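PDB 4N3O: putative D-glycero-D-manno-heptose 7-phosphate kinase from Campylobacter jejuni subsp. jejuni, which phosphorylates D-glycero-alpha-D-manno-heptose 7-phosphate at C-1 with ATP, giving the 1,7-bisphosphate used in building the capsule polysaccharide. Local coordinates for residues I7-L13 / L42-L48; F58-T63 / L81-K85; P99-S103 / F130-L134; V203-I209 / E323-Q328; I268-I272 / G293-A298. One frame throughout, in Å; residues are numbered along the deposited sequence. Where two conformers were deposited one is given.

Contact 1. Residues I7-L13 / L42-L48; sequences IRTQTPL and LYIHCTL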
# COMPACT_ATOMS: atom_id res chain seq x y z
N ILE A 7 19.26 -9.47 -9.08
CA ILE A 7 17.93 -9.31 -9.66
C ILE A 7 16.96 -9.34 -8.51
O ILE A 7 17.14 -10.12 -7.58
CB ILE A 7 17.58 -10.48 -10.60
CG1 ILE A 7 18.51 -10.51 -11.82
CG2 ILE A 7 16.11 -10.43 -11.03
CD1 ILE A 7 18.24 -9.44 -12.85
N ARG A 8 15.95 -8.48 -8.55
CA ARG A 8 14.95 -8.51 -7.53
C ARG A 8 13.62 -8.55 -8.22
O ARG A 8 13.49 -8.03 -9.33
CB ARG A 8 14.98 -7.26 -6.63
CG ARG A 8 16.31 -6.97 -5.93
CD ARG A 8 16.09 -6.11 -4.69
NE ARG A 8 17.27 -5.35 -4.34
CZ ARG A 8 18.33 -5.83 -3.70
NH1 ARG A 8 19.35 -5.04 -3.47
NH2 ARG A 8 18.39 -7.11 -3.30
N THR A 9 12.65 -9.20 -7.59
CA THR A 9 11.29 -9.20 -8.10
C THR A 9 10.33 -8.98 -6.92
O THR A 9 10.63 -9.33 -5.75
CB THR A 9 10.89 -10.48 -8.88
OG1 THR A 9 10.73 -11.58 -8.00
CG2 THR A 9 11.91 -10.82 -9.93
N GLN A 10 9.18 -8.41 -7.25
CA GLN A 10 8.14 -8.11 -6.28
C GLN A 10 6.83 -8.52 -6.96
O GLN A 10 6.53 -8.09 -8.08
CB GLN A 10 8.19 -6.63 -5.95
CG GLN A 10 7.16 -6.18 -4.95
CD GLN A 10 7.31 -4.72 -4.54
OE1 GLN A 10 8.25 -4.01 -4.95
NE2 GLN A 10 6.39 -4.26 -3.72
N THR A 11 6.07 -9.37 -6.29
CA THR A 11 4.88 -9.96 -6.85
C THR A 11 3.74 -9.80 -5.87
O THR A 11 3.86 -10.18 -4.72
CB THR A 11 5.13 -11.47 -7.09
OG1 THR A 11 6.38 -11.65 -7.78
CG2 THR A 11 3.98 -12.12 -7.87
N PRO A 12 2.61 -9.26 -6.32
CA PRO A 12 1.54 -9.05 -5.38
C PRO A 12 0.68 -10.25 -5.10
O PRO A 12 0.53 -11.13 -5.93
CB PRO A 12 0.69 -7.98 -6.09
CG PRO A 12 0.88 -8.26 -7.53
CD PRO A 12 2.27 -8.79 -7.68
N LEU A 13 0.09 -10.26 -3.91
CA LEU A 13 -0.87 -11.27 -3.51
C LEU A 13 -2.21 -10.81 -4.07
O LEU A 13 -2.31 -9.71 -4.64
CB LEU A 13 -0.93 -11.38 -2.00
CG LEU A 13 0.39 -11.86 -1.39
CD1 LEU A 13 0.29 -11.88 0.13
CD2 LEU A 13 0.74 -13.25 -1.89
N LEU A 42 0.34 -6.32 -0.90
CA LEU A 42 0.98 -7.22 0.05
C LEU A 42 1.73 -8.12 -0.92
O LEU A 42 1.15 -8.65 -1.86
CB LEU A 42 -0.04 -7.99 0.88
CG LEU A 42 -0.96 -7.11 1.72
CD1 LEU A 42 -2.09 -7.93 2.32
CD2 LEU A 42 -0.20 -6.41 2.82
N TYR A 43 3.01 -8.29 -0.69
CA TYR A 43 3.85 -8.92 -1.66
C TYR A 43 4.76 -10.02 -1.19
O TYR A 43 5.03 -10.19 0.00
CB TYR A 43 4.80 -7.83 -2.21
CG TYR A 43 4.16 -6.58 -2.79
CD1 TYR A 43 3.76 -6.55 -4.12
CD2 TYR A 43 4.03 -5.40 -2.04
CE1 TYR A 43 3.21 -5.40 -4.68
CE2 TYR A 43 3.46 -4.24 -2.59
CZ TYR A 43 3.07 -4.25 -3.91
OH TYR A 43 2.52 -3.14 -4.49
N ILE A 44 5.27 -10.73 -2.18
CA ILE A 44 6.32 -11.72 -2.02
C ILE A 44 7.53 -11.08 -2.69
O ILE A 44 7.45 -10.65 -3.84
CB ILE A 44 5.97 -13.07 -2.64
CG1 ILE A 44 4.95 -13.75 -1.72
CG2 ILE A 44 7.24 -13.93 -2.77
CD1 ILE A 44 4.59 -15.15 -2.09
N HIS A 45 8.63 -11.01 -1.94
CA HIS A 45 9.84 -10.36 -2.39
C HIS A 45 10.87 -11.42 -2.68
O HIS A 45 11.03 -12.34 -1.90
CB HIS A 45 10.37 -9.42 -1.29
CG HIS A 45 9.32 -8.53 -0.70
ND1 HIS A 45 9.10 -7.25 -1.16
CD2 HIS A 45 8.42 -8.74 0.29
CE1 HIS A 45 8.10 -6.71 -0.48
NE2 HIS A 45 7.68 -7.59 0.41
N CYS A 46 11.57 -11.28 -3.80
CA CYS A 46 12.62 -12.22 -4.18
C CYS A 46 13.86 -11.48 -4.63
O CYS A 46 13.78 -10.51 -5.37
CB CYS A 46 12.17 -13.12 -5.35
SG CYS A 46 10.78 -14.20 -4.97
N THR A 47 15.01 -11.96 -4.16
CA THR A 47 16.30 -11.43 -4.58
C THR A 47 17.12 -12.62 -5.09
O THR A 47 17.25 -13.65 -4.40
CB THR A 47 17.05 -10.74 -3.44
OG1 THR A 47 16.44 -9.48 -3.18
CG2 THR A 47 18.46 -10.48 -3.83
N LEU A 48 17.69 -12.49 -6.29
CA LEU A 48 18.51 -13.55 -6.86
C LEU A 48 19.88 -12.98 -7.14
O LEU A 48 20.01 -12.04 -7.93
CB LEU A 48 17.88 -14.09 -8.15
CG LEU A 48 18.48 -15.35 -8.79
CD1 LEU A 48 17.58 -15.81 -9.93
CD2 LEU A 48 19.89 -15.13 -9.30
O HOH W 1 8.56 -11.63 -6.25
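Ile7, Thr9 and Thr11 pair with Leu48, Cys46 and Ile44 as hydrogen-bonded sites of an antiparallel ladder. Each pair exchanges two backbone bonds; Thr9 N to Cys46 O measures 2.8 Å. Leu13 N adds a last bond to Leu42 O. The non-hydrogen-bonded pairs Arg8-Thr47, Gln10-His45 and Pro12-Tyr43 put their side chains on the other face.

Arg8 and Thr47 lie side by side, and NH2 gives a bond to OG1 at 3.1 Å, almost in the guanidinium plane. Arg8 NE forms a salt bridge with Glu197 of the second subunit. On the threonine face a water joins Thr9 OG1, Thr11 OG1 and Ile44 O; it donates to Ile44 O, 2.8 Å from the water oxygen. Thr9 OG1 also bonds Gly125 O of helix 118-134.

Gln10 makes the aromatic contact. Its CG stands anti to the backbone N (chi1 -180°) and the chain runs out extended. NE2 thus sits 3.0 Å above the plane of the Tyr43 ring, over its centre, with the amide steeply turned to the ring. Pro12 CB touches Tyr43 CE1 at 3.9 Å.

Strands 338-341 and 102-108 flank the pair, and helix 118-134 packs on the Thr9, Thr11 and Ile44 face.

Contact 2. Residues F58-T63 / L81-K85; sequences FDSPDT and LDIFK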
# COMPACT_ATOMS: atom_id res chain seq x y z
N PHE A 58 19.34 -21.43 -1.33
CA PHE A 58 17.94 -21.07 -1.28
C PHE A 58 17.72 -20.58 0.15
O PHE A 58 17.94 -21.35 1.09
CB PHE A 58 17.03 -22.27 -1.55
CG PHE A 58 17.17 -22.86 -2.93
CD1 PHE A 58 17.08 -22.06 -4.06
CD2 PHE A 58 17.27 -24.23 -3.10
CE1 PHE A 58 17.16 -22.61 -5.33
CE2 PHE A 58 17.36 -24.78 -4.37
CZ PHE A 58 17.31 -23.97 -5.48
N ASP A 59 17.29 -19.32 0.30
CA ASP A 59 17.14 -18.69 1.61
C ASP A 59 15.75 -18.08 1.83
O ASP A 59 15.40 -17.07 1.23
CB ASP A 59 18.21 -17.61 1.76
CG ASP A 59 18.13 -16.88 3.09
OD1 ASP A 59 17.59 -17.43 4.07
OD2 ASP A 59 18.65 -15.74 3.14
N SER A 60 14.98 -18.70 2.71
CA SER A 60 13.61 -18.30 3.01
C SER A 60 13.44 -18.17 4.53
O SER A 60 12.93 -19.08 5.18
CB SER A 60 12.67 -19.36 2.42
OG SER A 60 11.34 -19.22 2.88
N PRO A 61 13.86 -17.03 5.11
CA PRO A 61 13.79 -16.82 6.56
C PRO A 61 12.39 -16.77 7.18
O PRO A 61 12.22 -17.19 8.32
CB PRO A 61 14.52 -15.49 6.75
CG PRO A 61 14.41 -14.80 5.44
CD PRO A 61 14.48 -15.89 4.42
N ASP A 62 11.40 -16.28 6.45
CA ASP A 62 10.05 -16.26 7.01
C ASP A 62 9.52 -17.68 7.28
O ASP A 62 8.58 -17.85 8.05
CB ASP A 62 9.08 -15.43 6.14
CG ASP A 62 9.07 -15.85 4.68
OD1 ASP A 62 10.10 -16.40 4.20
OD2 ASP A 62 8.05 -15.61 4.02
N THR A 63 10.15 -18.69 6.68
CA THR A 63 9.77 -20.09 6.94
C THR A 63 10.91 -20.81 7.68
O THR A 63 10.87 -22.03 7.84
CB THR A 63 9.44 -20.88 5.65
OG1 THR A 63 10.58 -20.90 4.78
CG2 THR A 63 8.27 -20.25 4.90
N LEU A 81 12.41 -26.76 1.04
CA LEU A 81 12.19 -25.84 -0.07
C LEU A 81 12.20 -26.58 -1.42
O LEU A 81 12.79 -26.11 -2.38
CB LEU A 81 13.23 -24.72 -0.05
CG LEU A 81 13.24 -23.86 1.23
CD1 LEU A 81 14.33 -22.80 1.18
CD2 LEU A 81 11.88 -23.19 1.47
N ASP A 82 11.52 -27.72 -1.47
CA ASP A 82 11.42 -28.52 -2.70
C ASP A 82 10.78 -27.75 -3.84
O ASP A 82 10.98 -28.07 -5.01
CB ASP A 82 10.66 -29.83 -2.46
CG ASP A 82 11.46 -30.84 -1.63
OD1 ASP A 82 12.71 -30.80 -1.65
OD2 ASP A 82 10.83 -31.70 -0.96
N ILE A 83 10.01 -26.71 -3.50
CA ILE A 83 9.37 -25.89 -4.52
C ILE A 83 10.41 -25.14 -5.37
O ILE A 83 10.26 -25.03 -6.58
CB ILE A 83 8.32 -24.91 -3.91
CG1 ILE A 83 7.54 -24.18 -5.01
CG2 ILE A 83 8.96 -23.91 -2.95
CD1 ILE A 83 6.76 -25.11 -5.92
N PHE A 84 11.50 -24.67 -4.76
CA PHE A 84 12.53 -23.98 -5.53
C PHE A 84 13.33 -24.96 -6.40
O PHE A 84 13.80 -24.60 -7.47
CB PHE A 84 13.49 -23.17 -4.65
CG PHE A 84 12.82 -22.09 -3.81
CD1 PHE A 84 11.70 -21.41 -4.27
CD2 PHE A 84 13.39 -21.69 -2.62
CE1 PHE A 84 11.11 -20.43 -3.49
CE2 PHE A 84 12.81 -20.69 -1.85
CZ PHE A 84 11.67 -20.06 -2.29
N LYS A 85 13.49 -26.19 -5.94
CA LYS A 85 14.19 -27.16 -6.76
C LYS A 85 13.42 -27.42 -8.05
O LYS A 85 14.00 -27.41 -9.13
CB LYS A 85 14.49 -28.47 -5.99
CG LYS A 85 15.67 -28.35 -5.04
CD LYS A 85 16.04 -29.67 -4.35
CE LYS A 85 15.20 -29.96 -3.12
NZ LYS A 85 15.52 -29.05 -1.97
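The end of strand 55-60, with the probable ATP-binding residue Ser60, meets the first turn of helix 82-96 in the N-terminal part of this GHMP kinase. The contact is apolar. Phe84 CB lies 3.7 Å above the Phe58 ring plane, over its centre, in a CH-pi contact. The two rings are oblique, their planes 52° apart, and the side chains run past each other, pointing opposite ways. Phe58 CB in turn meets the edge of the Phe84 ring, 3.8 Å from CD2.

Leu81, the N-cap residue, reaches over with both methyls. CD1 touches Phe58 CB at 3.9 Å, and CD2 lies 4.0 Å from Ser60 CB. The Ser60 hydroxyl is turned to its own segment, where OG bonds Thr63 OG1 at 2.6 Å. Lys85 CG touches Phe58 CE2, while its NZ is held by Tyr69, Asp78 and Asp82.

Strand 102-108 lies beside strand 55-60, strand 65-70 touches Phe58 and Leu81, and helix 118-134 packs against Phe84.

Contact 3. Residues P99-S103 / F130-L134; sequences PLSFS and FAEWL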
# COMPACT_ATOMS: atom_id res chain seq x y z
N PRO A 99 24.33 -26.18 -15.60
CA PRO A 99 24.12 -25.76 -14.22
C PRO A 99 24.31 -24.25 -14.02
O PRO A 99 24.93 -23.59 -14.85
CB PRO A 99 25.19 -26.53 -13.43
CG PRO A 99 25.79 -27.51 -14.39
CD PRO A 99 25.57 -26.96 -15.76
N LEU A 100 23.76 -23.72 -12.94
CA LEU A 100 23.86 -22.30 -12.64
C LEU A 100 24.28 -22.14 -11.18
O LEU A 100 24.01 -23.01 -10.35
CB LEU A 100 22.51 -21.61 -12.86
CG LEU A 100 21.86 -21.83 -14.23
CD1 LEU A 100 20.41 -21.37 -14.17
CD2 LEU A 100 22.63 -21.12 -15.35
N SER A 101 24.95 -21.02 -10.88
CA SER A 101 25.40 -20.76 -9.51
C SER A 101 24.81 -19.43 -9.03
O SER A 101 25.03 -18.39 -9.65
CB SER A 101 26.93 -20.78 -9.45
OG SER A 101 27.40 -20.74 -8.11
N PHE A 102 24.08 -19.47 -7.92
CA PHE A 102 23.38 -18.29 -7.42
C PHE A 102 22.81 -18.54 -6.05
O PHE A 102 22.77 -19.68 -5.59
CB PHE A 102 22.16 -18.04 -8.31
CG PHE A 102 21.16 -19.17 -8.26
CD1 PHE A 102 21.27 -20.26 -9.12
CD2 PHE A 102 20.15 -19.18 -7.30
CE1 PHE A 102 20.37 -21.32 -9.04
CE2 PHE A 102 19.25 -20.23 -7.23
CZ PHE A 102 19.35 -21.30 -8.10
N SER A 103 22.33 -17.46 -5.42
CA SER A 103 21.63 -17.53 -4.13
C SER A 103 20.27 -16.87 -4.36
O SER A 103 20.18 -15.85 -5.01
CB SER A 103 22.39 -16.81 -3.02
OG SER A 103 22.42 -15.42 -3.23
N PHE A 130 14.50 -15.61 -12.51
CA PHE A 130 15.35 -16.37 -13.44
C PHE A 130 15.24 -15.85 -14.87
O PHE A 130 16.23 -15.75 -15.57
CB PHE A 130 14.98 -17.87 -13.41
CG PHE A 130 15.52 -18.60 -12.22
CD1 PHE A 130 16.87 -18.90 -12.14
CD2 PHE A 130 14.69 -19.01 -11.21
CE1 PHE A 130 17.38 -19.57 -11.05
CE2 PHE A 130 15.19 -19.69 -10.12
CZ PHE A 130 16.54 -19.97 -10.04
N ALA A 131 14.02 -15.54 -15.29
CA ALA A 131 13.78 -15.03 -16.63
C ALA A 131 14.52 -13.72 -16.91
O ALA A 131 15.12 -13.55 -17.98
CB ALA A 131 12.28 -14.85 -16.86
N GLU A 132 14.48 -12.82 -15.94
CA GLU A 132 15.13 -11.51 -16.01
C GLU A 132 16.65 -11.65 -16.01
O GLU A 132 17.36 -10.97 -16.75
CB GLU A 132 14.72 -10.70 -14.78
CG GLU A 132 15.30 -9.29 -14.70
CD GLU A 132 14.61 -8.31 -15.62
OE1 GLU A 132 14.18 -8.73 -16.71
OE2 GLU A 132 14.50 -7.13 -15.24
N TRP A 133 17.12 -12.53 -15.14
CA TRP A 133 18.53 -12.77 -14.97
C TRP A 133 19.16 -13.43 -16.20
O TRP A 133 20.23 -13.02 -16.68
CB TRP A 133 18.76 -13.65 -13.74
CG TRP A 133 20.18 -14.06 -13.59
CD1 TRP A 133 21.28 -13.29 -13.83
CD2 TRP A 133 20.67 -15.32 -13.09
NE1 TRP A 133 22.43 -14.01 -13.55
CE2 TRP A 133 22.08 -15.25 -13.10
CE3 TRP A 133 20.05 -16.49 -12.66
CZ2 TRP A 133 22.88 -16.31 -12.68
CZ3 TRP A 133 20.85 -17.55 -12.24
CH2 TRP A 133 22.26 -17.45 -12.26
N LEU A 134 18.48 -14.44 -16.72
CA LEU A 134 18.98 -15.22 -17.84
C LEU A 134 18.47 -14.74 -19.20
O LEU A 134 18.80 -15.35 -20.21
CB LEU A 134 18.60 -16.68 -17.62
CG LEU A 134 19.13 -17.24 -16.29
CD1 LEU A 134 18.42 -18.53 -15.92
CD2 LEU A 134 20.64 -17.44 -16.37
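Phe102 and Phe130 form a T-shaped pair. The edge of Phe130 points at the face of Phe102, with the planes at 90° and the centroids 5.2 Å apart. CE1 and CZ of Phe130 do the touching, and Phe130 CZ comes to 3.7 Å from Phe102 CZ. Phe102 has its CG between the backbone N and the carbonyl carbon (chi1 64°). That places its ring with a face toward the helix.

Trp133 takes another course. Its CG is anti to the backbone N (chi1 173°), and the indole extends to the loop and the start of the strand. The far end of its six-membered ring makes the contact. CH2 lies 4.0 Å from Phe102 CB and 4.2 Å from Leu100 CB, and it also approaches Ser101 O at 3.9 Å. Leu134 CD2, next in the chain, lies over one face of the indole, toward its rim.

Leu100 and Leu134 reach toward each other tip to tip, with their CD1 methyls 3.9 Å apart. Leu48 of strand 42-50 packs against Phe102, Phe130 and Trp133, while Ile87 and Ile91 of helix 82-96 pack on Phe130 and Leu134. The arrangement is helix-on-sheet packing in the alpha/beta N-terminal domain of a GHMP kinase.

Contact 4. Residues V203-I209 / E323-Q328; sequences VLYFTNI and EQGYVQ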
# COMPACT_ATOMS: atom_id res chain seq x y z
N VAL A 203 -12.06 -3.27 5.00
CA VAL A 203 -11.13 -3.56 6.06
C VAL A 203 -10.72 -5.03 5.97
O VAL A 203 -11.56 -5.91 5.83
CB VAL A 203 -11.76 -3.34 7.44
CG1 VAL A 203 -10.82 -3.84 8.54
CG2 VAL A 203 -12.11 -1.88 7.63
N LEU A 204 -9.43 -5.29 6.03
CA LEU A 204 -8.88 -6.64 5.95
C LEU A 204 -8.33 -6.98 7.34
O LEU A 204 -7.47 -6.26 7.84
CB LEU A 204 -7.76 -6.67 4.92
CG LEU A 204 -7.04 -8.01 4.73
CD1 LEU A 204 -8.03 -9.09 4.35
CD2 LEU A 204 -5.93 -7.90 3.69
N TYR A 205 -8.82 -8.05 7.94
CA TYR A 205 -8.41 -8.44 9.29
C TYR A 205 -7.94 -9.89 9.38
O TYR A 205 -8.68 -10.79 9.03
CB TYR A 205 -9.60 -8.26 10.22
CG TYR A 205 -9.40 -8.70 11.65
CD1 TYR A 205 -8.60 -7.98 12.52
CD2 TYR A 205 -10.07 -9.83 12.15
CE1 TYR A 205 -8.43 -8.37 13.84
CE2 TYR A 205 -9.91 -10.23 13.47
CZ TYR A 205 -9.09 -9.50 14.31
OH TYR A 205 -8.91 -9.88 15.61
N PHE A 206 -6.71 -10.08 9.84
CA PHE A 206 -6.18 -11.41 10.09
C PHE A 206 -6.54 -11.75 11.51
O PHE A 206 -6.24 -11.00 12.43
CB PHE A 206 -4.68 -11.48 9.86
CG PHE A 206 -4.29 -11.52 8.41
CD1 PHE A 206 -4.19 -12.74 7.74
CD2 PHE A 206 -4.04 -10.36 7.70
CE1 PHE A 206 -3.85 -12.79 6.40
CE2 PHE A 206 -3.69 -10.40 6.37
CZ PHE A 206 -3.59 -11.62 5.72
N THR A 207 -7.17 -12.90 11.68
CA THR A 207 -7.74 -13.31 12.96
C THR A 207 -6.83 -13.86 14.06
O THR A 207 -7.05 -13.55 15.23
CB THR A 207 -8.77 -14.42 12.71
OG1 THR A 207 -8.10 -15.56 12.17
CG2 THR A 207 -9.85 -13.94 11.74
N ASN A 208 -5.85 -14.69 13.68
CA ASN A 208 -4.97 -15.37 14.63
C ASN A 208 -5.79 -16.25 15.55
O ASN A 208 -5.55 -16.33 16.74
CB ASN A 208 -4.09 -14.39 15.42
CG ASN A 208 -3.09 -13.64 14.55
OD1 ASN A 208 -2.96 -13.93 13.35
ND2 ASN A 208 -2.39 -12.68 15.13
N ILE A 209 -6.79 -16.90 14.96
CA ILE A 209 -7.68 -17.80 15.68
C ILE A 209 -7.22 -19.25 15.51
O ILE A 209 -6.51 -19.59 14.56
CB ILE A 209 -9.14 -17.68 15.16
CG1 ILE A 209 -9.76 -16.37 15.61
CG2 ILE A 209 -10.02 -18.82 15.67
CD1 ILE A 209 -11.16 -16.13 15.07
N GLU A 323 -8.57 -6.82 19.54
CA GLU A 323 -8.72 -8.26 19.51
C GLU A 323 -7.37 -8.90 19.22
O GLU A 323 -6.39 -8.20 18.94
CB GLU A 323 -9.78 -8.63 18.49
CG GLU A 323 -11.15 -8.03 18.81
CD GLU A 323 -11.75 -8.57 20.12
OE1 GLU A 323 -12.67 -7.92 20.67
OE2 GLU A 323 -11.30 -9.63 20.59
N GLN A 324 -7.32 -10.22 19.28
CA GLN A 324 -6.07 -10.95 19.10
C GLN A 324 -5.47 -10.87 17.69
O GLN A 324 -4.30 -11.17 17.51
CB GLN A 324 -6.23 -12.43 19.51
CG GLN A 324 -7.10 -13.27 18.57
CD GLN A 324 -7.18 -14.73 18.99
OE1 GLN A 324 -6.26 -15.26 19.62
NE2 GLN A 324 -8.27 -15.40 18.61
N GLY A 325 -6.27 -10.50 16.70
CA GLY A 325 -5.76 -10.40 15.34
C GLY A 325 -5.15 -9.04 15.02
O GLY A 325 -4.68 -8.34 15.91
N TYR A 326 -5.10 -8.70 13.75
CA TYR A 326 -4.63 -7.39 13.35
C TYR A 326 -5.22 -7.00 12.02
O TYR A 326 -5.50 -7.85 11.17
CB TYR A 326 -3.10 -7.30 13.32
CG TYR A 326 -2.43 -8.11 12.25
CD1 TYR A 326 -2.19 -7.56 10.99
CD2 TYR A 326 -1.99 -9.41 12.50
CE1 TYR A 326 -1.56 -8.29 9.99
CE2 TYR A 326 -1.35 -10.15 11.52
CZ TYR A 326 -1.14 -9.60 10.26
OH TYR A 326 -0.51 -10.34 9.28
N VAL A 327 -5.45 -5.71 11.87
CA VAL A 327 -5.97 -5.13 10.65
C VAL A 327 -4.80 -4.87 9.72
O VAL A 327 -3.75 -4.38 10.15
CB VAL A 327 -6.73 -3.82 10.97
CG1 VAL A 327 -7.07 -3.06 9.70
CG2 VAL A 327 -7.98 -4.13 11.79
N GLN A 328 -4.96 -5.22 8.45
CA GLN A 328 -3.92 -5.02 7.46
C GLN A 328 -4.38 -4.02 6.41
O GLN A 328 -5.26 -4.32 5.62
CB GLN A 328 -3.57 -6.35 6.80
CG GLN A 328 -2.52 -6.26 5.71
CD GLN A 328 -1.16 -5.84 6.24
OE1 GLN A 328 -0.54 -6.55 7.02
NE2 GLN A 328 -0.69 -4.68 5.82
O HOH W 2 -7.72 -3.10 5.83
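The Tyr326 ring has Phe206 CB over one face, 3.9 Å above the plane and offset toward the rim. Asn208 ND2 lies at its edge. The Phe206 ring has Tyr326 OH over one face and Gln328 CB at its edge. The two rings are nearly parallel, 24° apart, but offset, with little overlap. A Tyr326 chi1 of 68° sets CG over its own backbone, flanked by N and C, and so brings the ring to this place.

Tyr205 lies on the other face of the sheet. Val327 N is at its ring edge, and CD1 touches Val327 CG2 at 4.0 Å. Its hydroxyl accepts a bond from Gly325 N, 2.9 Å from OH, at a bent angle of 132°. This ties the turn before the strand to the ring.

The backbones pair antiparallel. Phe206 N bonds Tyr326 O at 2.9 Å, and Tyr326 N returns a bond to Phe206 O. Gln328 N bonds Leu204 O at 2.8 Å. A water then links Leu204 N to Gln328 O. A weak bond runs from Asn208 ND2 to Gln324 O.

Strand 326-327 is the outermost strand on this side of the sheet within the chain. Strand 303-308 flanks 202-206 on the other side. Helix 313-320 packs on Val203, Tyr205 and Val327, and Phe206 faces the loop of Ser114 and Leu116, a probable ATP site.

Contact 5. Residues I268-I272 / G293-A298; sequences IISEI and GKTSGA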
# COMPACT_ATOMS: atom_id res chain seq x y z
N ILE A 268 -20.02 -19.19 2.71
CA ILE A 268 -19.47 -18.05 3.44
C ILE A 268 -20.09 -18.05 4.84
O ILE A 268 -19.37 -18.12 5.84
CB ILE A 268 -19.71 -16.69 2.73
CG1 ILE A 268 -18.84 -16.57 1.47
CG2 ILE A 268 -19.37 -15.53 3.66
CD1 ILE A 268 -19.14 -17.58 0.38
N ILE A 269 -21.42 -18.01 4.89
CA ILE A 269 -22.13 -18.00 6.17
C ILE A 269 -21.81 -19.25 7.01
O ILE A 269 -21.76 -19.17 8.24
CB ILE A 269 -23.66 -17.87 5.98
CG1 ILE A 269 -24.01 -16.59 5.20
CG2 ILE A 269 -24.39 -17.89 7.32
CD1 ILE A 269 -23.57 -15.31 5.88
N SER A 270 -21.58 -20.38 6.35
CA SER A 270 -21.24 -21.61 7.07
C SER A 270 -19.87 -21.44 7.74
O SER A 270 -19.74 -21.73 8.92
CB SER A 270 -21.24 -22.83 6.13
OG SER A 270 -20.91 -24.03 6.83
N GLU A 271 -18.87 -20.97 6.98
CA GLU A 271 -17.51 -20.75 7.53
C GLU A 271 -17.49 -19.77 8.71
O GLU A 271 -16.65 -19.89 9.60
CB GLU A 271 -16.54 -20.26 6.44
CG GLU A 271 -16.17 -21.31 5.40
CD GLU A 271 -15.17 -20.81 4.36
OE1 GLU A 271 -14.41 -19.86 4.66
OE2 GLU A 271 -15.12 -21.39 3.25
N ILE A 272 -18.42 -18.82 8.71
CA ILE A 272 -18.54 -17.85 9.80
C ILE A 272 -19.17 -18.53 11.01
O ILE A 272 -18.55 -18.64 12.07
CB ILE A 272 -19.42 -16.64 9.39
CG1 ILE A 272 -18.81 -15.89 8.21
CG2 ILE A 272 -19.62 -15.69 10.56
CD1 ILE A 272 -19.71 -14.83 7.63
N GLY A 293 -19.31 -9.01 5.21
CA GLY A 293 -17.97 -9.56 5.31
C GLY A 293 -17.92 -11.04 4.95
O GLY A 293 -18.95 -11.72 4.97
N LYS A 294 -16.72 -11.52 4.62
CA LYS A 294 -16.49 -12.92 4.28
C LYS A 294 -15.22 -13.41 4.95
O LYS A 294 -14.34 -12.61 5.28
CB LYS A 294 -16.31 -13.10 2.78
CG LYS A 294 -15.16 -12.28 2.22
CD LYS A 294 -14.55 -12.86 0.96
CE LYS A 294 -15.54 -12.97 -0.18
NZ LYS A 294 -14.81 -13.33 -1.43
N THR A 295 -15.14 -14.73 5.13
CA THR A 295 -13.97 -15.38 5.71
C THR A 295 -13.35 -16.19 4.60
O THR A 295 -14.05 -16.98 3.98
CB THR A 295 -14.33 -16.34 6.86
OG1 THR A 295 -15.22 -17.36 6.37
CG2 THR A 295 -15.01 -15.61 8.00
N SER A 296 -12.07 -16.02 4.35
CA SER A 296 -11.41 -16.77 3.30
C SER A 296 -10.20 -17.55 3.82
O SER A 296 -9.56 -17.15 4.81
CB SER A 296 -11.02 -15.83 2.15
OG SER A 296 -10.31 -16.52 1.12
N GLY A 297 -9.91 -18.67 3.16
CA GLY A 297 -8.79 -19.55 3.51
C GLY A 297 -8.75 -19.89 4.99
O GLY A 297 -7.68 -20.15 5.54
N ALA A 298 -9.93 -19.89 5.63
CA ALA A 298 -10.05 -20.16 7.07
C ALA A 298 -9.23 -21.38 7.49
O ALA A 298 -9.74 -22.50 7.57
CB ALA A 298 -11.52 -20.33 7.46
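Thr295 chi1 of 59° tucks OG1 in above the main chain, and this directs the hydroxyl at the helix. Glu271 has its CG anti to the carbonyl carbon and an extended chain beyond, which brings the carboxylate to Thr295.

Thr295 OG1 donates to Glu271 OE1 at 3.1 Å. It meets the anti side of that oxygen, 29° out of the carboxylate plane. Thr295 OG1 also lies 3.2 Å from Glu271 CB. Glu271 OE1 is 3.0 Å from Thr295 O as well, but both are acceptors and do not bond.

Apolar contacts complete the junction. Thr295 CG2 packs on Ile272 CG1 at 3.8 Å. Ile268 CG2 rests on Lys294, 3.9 Å from CA and 4.0 Å from CB. Lys294 NZ bonds Gly16 O.

The segment axes pass 7.6 Å apart at 74°. Strand 290-296 is an outermost strand of the four-stranded antiparallel sheet within this chain, next to 303-308. The short helix 267-273 thus covers the edge strand of the sheet in the C-terminal GHMP kinase domain.

From the N terminus, contact 1 closes first, joining strand 6-21 to 42-50. Contact 2 follows and brings strand 55-60 to helix 82-96. Contact 3 then sets the start of strand 102-108 against the end of helix 118-134. These three are in series and share the large mixed sheet. Contact 3 touches both others, through Leu48 and Trp133 and through Phe58 and Phe102. Contact 4 closes a long loop, and contact 5 is nested inside it; both belong to the four-stranded sheet. None of the five loops cross. Contact 1 meets contact 4 where Leu42 packs on Leu204 and Gln328, which joins the two sheets.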